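Local coordinates for protein phosphoribosylaminoimidazole-succinocarboxamide synthase (Pyrococcus horikoshii, PDB 4O7L) that catalyses the ATP-dependent joining of L-aspartate to a carboxylated aminoimidazole ribonucleotide, giving SAICAR in de novo purine biosynthesis, at residues A[63-68]-A[153-158]. Sequence-based numbering, arbitrary orientation.
Sequences HGIKTH and ALKVNE. With ADP (adenosine-5'-diphosphate), chain B.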
ATOM      1  N   HIS A  63     -24.009  10.302 -16.272  1.00 26.81           N
ATOM      2  CA  HIS A  63     -24.034  10.447 -14.821  1.00 25.83           C
ATOM      3  C   HIS A  63     -23.151  11.548 -14.301  1.00 26.42           C
ATOM      4  O   HIS A  63     -22.927  11.646 -13.097  1.00 28.30           O
ATOM      5  CB  HIS A  63     -23.719   9.121 -14.149  1.00 26.66           C
ATOM      6  CG  HIS A  63     -24.835   8.112 -14.256  1.00 26.15           C
ATOM      7  ND1 HIS A  63     -25.143   7.492 -15.410  1.00 27.80           N
ATOM      8  CD2 HIS A  63     -25.731   7.641 -13.310  1.00 26.27           C
ATOM      9  CE1 HIS A  63     -26.177   6.655 -15.208  1.00 25.89           C
ATOM     10  NE2 HIS A  63     -26.542   6.754 -13.925  1.00 26.55           N
ATOM     11  N   GLY A  64     -22.660  12.405 -15.192  1.00 25.15           N
ATOM     12  CA  GLY A  64     -21.850  13.545 -14.783  1.00 23.82           C
ATOM     13  C   GLY A  64     -20.406  13.223 -14.410  1.00 23.34           C
ATOM     14  O   GLY A  64     -19.770  14.005 -13.725  1.00 21.74           O
ATOM     15  N   ILE A  65     -19.894  12.063 -14.832  1.00 23.20           N
ATOM     16  CA  ILE A  65     -18.453  11.781 -14.716  1.00 21.87           C
ATOM     17  C   ILE A  65     -17.727  12.433 -15.889  1.00 21.56           C
ATOM     18  O   ILE A  65     -18.108  12.206 -17.020  1.00 21.35           O
ATOM     19  CB  ILE A  65     -18.141  10.262 -14.719  1.00 20.87           C
ATOM     20  CG1 ILE A  65     -18.849   9.542 -13.557  1.00 20.75           C
ATOM     21  CG2 ILE A  65     -16.630  10.017 -14.682  1.00 19.48           C
ATOM     22  CD1 ILE A  65     -18.411  10.000 -12.183  1.00 20.47           C
ATOM     23  N   LYS A  66     -16.690  13.233 -15.627  1.00 22.91           N
ATOM     24  CA  LYS A  66     -15.888  13.822 -16.710  1.00 24.61           C
ATOM     25  C   LYS A  66     -14.866  12.815 -17.217  1.00 23.95           C
ATOM     26  O   LYS A  66     -13.997  12.366 -16.467  1.00 24.70           O
ATOM     27  CB  LYS A  66     -15.122  15.062 -16.235  1.00 27.68           C
ATOM     28  CG  LYS A  66     -15.954  16.270 -15.864  1.00 31.37           C
ATOM     29  CD  LYS A  66     -15.228  17.518 -16.354  1.00 35.88           C
ATOM     30  CE  LYS A  66     -15.628  18.751 -15.576  1.00 37.01           C
ATOM     31  NZ  LYS A  66     -14.856  18.758 -14.307  1.00 41.30           N
ATOM     32  N   THR A  67     -14.970  12.456 -18.489  1.00 23.82           N
ATOM     33  CA  THR A  67     -14.055  11.496 -19.091  1.00 22.65           C
ATOM     34  C   THR A  67     -13.319  12.154 -20.245  1.00 22.25           C
ATOM     35  O   THR A  67     -13.682  13.252 -20.680  1.00 21.43           O
ATOM     36  CB  THR A  67     -14.782  10.240 -19.614  1.00 23.12           C
ATOM     37  OG1 THR A  67     -15.428  10.532 -20.858  1.00 24.65           O
ATOM     38  CG2 THR A  67     -15.803   9.723 -18.620  1.00 22.59           C
ATOM     39  N   HIS A  68     -12.297  11.487 -20.761  1.00 21.84           N
ATOM     40  CA  HIS A  68     -11.600  11.997 -21.941  1.00 22.23           C
ATOM     41  C   HIS A  68     -12.303  11.695 -23.259  1.00 23.28           C
ATOM     42  O   HIS A  68     -11.879  12.170 -24.310  1.00 24.35           O
ATOM     43  CB  HIS A  68     -10.157  11.508 -21.953  1.00 21.76           C
ATOM     44  CG  HIS A  68     -10.005  10.014 -22.203  1.00 22.27           C
ATOM     45  ND1 HIS A  68      -8.838   9.466 -22.591  1.00 21.52           N
ATOM     46  CD2 HIS A  68     -10.924   8.962 -22.122  1.00 22.54           C
ATOM     47  CE1 HIS A  68      -8.986   8.135 -22.737  1.00 22.07           C
ATOM     48  NE2 HIS A  68     -10.262   7.824 -22.452  1.00 22.86           N
ATOM     49  N   ALA A 153     -13.561   7.541  -8.567  1.00 16.19           N
ATOM     50  CA  ALA A 153     -13.484   6.077  -8.719  1.00 16.04           C
ATOM     51  C   ALA A 153     -14.663   5.367  -8.036  1.00 16.32           C
ATOM     52  O   ALA A 153     -15.255   4.437  -8.603  1.00 15.88           O
ATOM     53  CB  ALA A 153     -12.165   5.545  -8.189  1.00 14.58           C
ATOM     54  N   LEU A 154     -14.989   5.815  -6.826  1.00 16.68           N
ATOM     55  CA  LEU A 154     -16.083   5.221  -6.043  1.00 17.55           C
ATOM     56  C   LEU A 154     -17.444   5.504  -6.657  1.00 17.20           C
ATOM     57  O   LEU A 154     -18.341   4.655  -6.610  1.00 16.70           O
ATOM     58  CB  LEU A 154     -16.030   5.713  -4.605  1.00 17.30           C
ATOM     59  CG  LEU A 154     -14.935   5.113  -3.733  1.00 18.10           C
ATOM     60  CD1 LEU A 154     -15.023   5.778  -2.363  1.00 18.48           C
ATOM     61  CD2 LEU A 154     -15.093   3.599  -3.628  1.00 18.53           C
ATOM     62  N   LYS A 155     -17.591   6.695  -7.245  1.00 17.71           N
ATOM     63  CA  LYS A 155     -18.813   7.035  -7.969  1.00 18.25           C
ATOM     64  C   LYS A 155     -18.949   6.197  -9.250  1.00 18.39           C
ATOM     65  O   LYS A 155     -20.011   5.622  -9.499  1.00 17.94           O
ATOM     66  CB  LYS A 155     -18.899   8.535  -8.269  1.00 18.76           C
ATOM     67  CG  LYS A 155     -20.160   8.902  -9.040  1.00 20.40           C
ATOM     68  CD  LYS A 155     -20.276  10.396  -9.298  1.00 20.38           C
ATOM     69  CE  LYS A 155     -21.471  10.666 -10.217  1.00 20.92           C
ATOM     70  NZ  LYS A 155     -21.731  12.129 -10.341  1.00 20.52           N
ATOM     71  N   VAL A 156     -17.870   6.125 -10.038  1.00 17.49           N
ATOM     72  CA  VAL A 156     -17.780   5.220 -11.202  1.00 17.76           C
ATOM     73  C   VAL A 156     -18.163   3.781 -10.835  1.00 18.23           C
ATOM     74  O   VAL A 156     -18.929   3.124 -11.559  1.00 18.27           O
ATOM     75  CB  VAL A 156     -16.361   5.225 -11.826  1.00 16.76           C
ATOM     76  CG1 VAL A 156     -16.239   4.158 -12.907  1.00 15.90           C
ATOM     77  CG2 VAL A 156     -16.017   6.604 -12.385  1.00 16.05           C
ATOM     78  N   ASN A 157     -17.618   3.298  -9.717  1.00 19.07           N
ATOM     79  CA  ASN A 157     -17.952   1.977  -9.200  1.00 20.03           C
ATOM     80  C   ASN A 157     -19.458   1.753  -9.058  1.00 20.73           C
ATOM     81  O   ASN A 157     -19.980   0.802  -9.613  1.00 21.52           O
ATOM     82  CB  ASN A 157     -17.280   1.737  -7.854  1.00 19.79           C
ATOM     83  CG  ASN A 157     -17.458   0.309  -7.365  1.00 20.34           C
ATOM     84  OD1 ASN A 157     -17.349  -0.646  -8.143  1.00 20.48           O
ATOM     85  ND2 ASN A 157     -17.737   0.155  -6.074  1.00 19.52           N
ATOM     86  N   GLU A 158     -20.135   2.638  -8.318  1.00 21.66           N
ATOM     87  CA  GLU A 158     -21.581   2.538  -8.078  1.00 22.41           C
ATOM     88  C   GLU A 158     -22.376   2.463  -9.380  1.00 23.05           C
ATOM     89  O   GLU A 158     -23.248   1.605  -9.529  1.00 23.67           O
ATOM     90  CB  GLU A 158     -22.086   3.713  -7.230  1.00 23.70           C
ATOM     91  CG  GLU A 158     -21.660   3.678  -5.766  1.00 24.70           C
ATOM     92  CD  GLU A 158     -21.899   2.319  -5.111  1.00 28.02           C
ATOM     93  OE1 GLU A 158     -20.909   1.576  -4.876  1.00 27.57           O
ATOM     94  OE2 GLU A 158     -23.077   1.980  -4.849  1.00 27.08           O
TER
HETATM   95  PB  ADP B 301       0.798   0.782 -21.818  0.80 39.73           P
HETATM   96  O1B ADP B 301       1.236   1.352 -20.492  0.80 42.25           O
HETATM   97  O2B ADP B 301       0.569  -0.710 -21.832  0.80 39.91           O
HETATM   98  O3B ADP B 301       1.574   1.318 -22.989  0.80 40.24           O
HETATM   99  PA  ADP B 301      -1.658   1.138 -23.289  0.80 34.97           P
HETATM  100  O1A ADP B 301      -1.109   0.119 -24.253  0.80 36.06           O
HETATM  101  O2A ADP B 301      -3.012   0.841 -22.690  0.80 35.85           O
HETATM  102  O3A ADP B 301      -0.675   1.422 -22.032  0.80 38.69           O
HETATM  103  O5' ADP B 301      -1.679   2.554 -24.076  0.80 33.97           O
HETATM  104  C5' ADP B 301      -2.382   3.709 -23.595  0.80 32.27           C
HETATM  105  C4' ADP B 301      -1.434   4.765 -23.011  0.80 30.46           C
HETATM  106  O4' ADP B 301      -2.004   6.087 -23.084  0.80 29.85           O
HETATM  107  C3' ADP B 301      -1.165   4.544 -21.533  0.80 29.66           C
HETATM  108  O3' ADP B 301       0.179   4.990 -21.298  0.80 29.05           O
HETATM  109  C2' ADP B 301      -2.175   5.460 -20.840  0.80 29.01           C
HETATM  110  O2' ADP B 301      -1.795   5.837 -19.520  0.80 27.84           O
HETATM  111  C1' ADP B 301      -2.191   6.655 -21.773  0.80 28.21           C
HETATM  112  N9  ADP B 301      -3.461   7.421 -21.828  0.80 28.20           N
HETATM  113  C8  ADP B 301      -4.722   6.947 -21.722  0.80 26.21           C
HETATM  114  N7  ADP B 301      -5.626   7.950 -21.859  0.80 25.63           N
HETATM  115  C5  ADP B 301      -4.938   9.093 -22.086  0.80 26.69           C
HETATM  116  C6  ADP B 301      -5.248  10.533 -22.330  0.80 25.40           C
HETATM  117  N6  ADP B 301      -6.518  10.979 -22.381  0.80 23.80           N
HETATM  118  N1  ADP B 301      -4.211  11.395 -22.499  0.80 26.19           N
HETATM  119  C2  ADP B 301      -2.925  10.998 -22.470  0.80 25.24           C
HETATM  120  N3  ADP B 301      -2.573   9.716 -22.266  0.80 26.56           N
HETATM  121  C4  ADP B 301      -3.508   8.737 -22.070  0.80 27.15           C
HETATM  122  O   HOH W   1     -23.861  13.507 -11.163  1.00 26.02           O
HETATM  123  O   HOH W   2     -19.856  13.865 -10.613  1.00 32.06           O
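With CG trans to the backbone N (chi1 179°) and every later torsion also near 180°, Lys-155 reaches in full extension from helix 143-165 to the C-terminal end of helix 45-62. There its NZ donates a 3.0 Å hydrogen bond to His-63 O, close to the axis of that carbonyl (C=O...N angle 166°). Two waters extend the grip: one bridges NZ and the same His-63 O, the other links NZ to Gly-64 O, 3.1 Å from the water, so the ammonium group reaches two successive carbonyls, the second through water alone. A positive charge here probably also interacts favourably with the helix dipole. Behind the ammonium group, Ile-65 and the lysine stem run past each other in opposite directions, and Ile-65 CD1 presses against Lys-155 CD at 3.5 Å, a tight carbon contact. The other branch, Ile-65 CG2, meets Val-156 CG2 at 4.2 Å, the two side chains crossing nearly at right angles; Leu-60 touches both, and Phe-174 of strand 169-180 packs on Val-156. Farther along the loop, His-68 ND1 accepts a 2.8 Å hydrogen bond from ADP N6, which lies in the plane of the imidazole ring, so the loop's far end contributes to the adenine site. The contact thus illustrates a Schellman motif closing helix 45-62, with Gly-64, at positive phi, as the C-prime residue and a lysine hydrogen-bonded at that end.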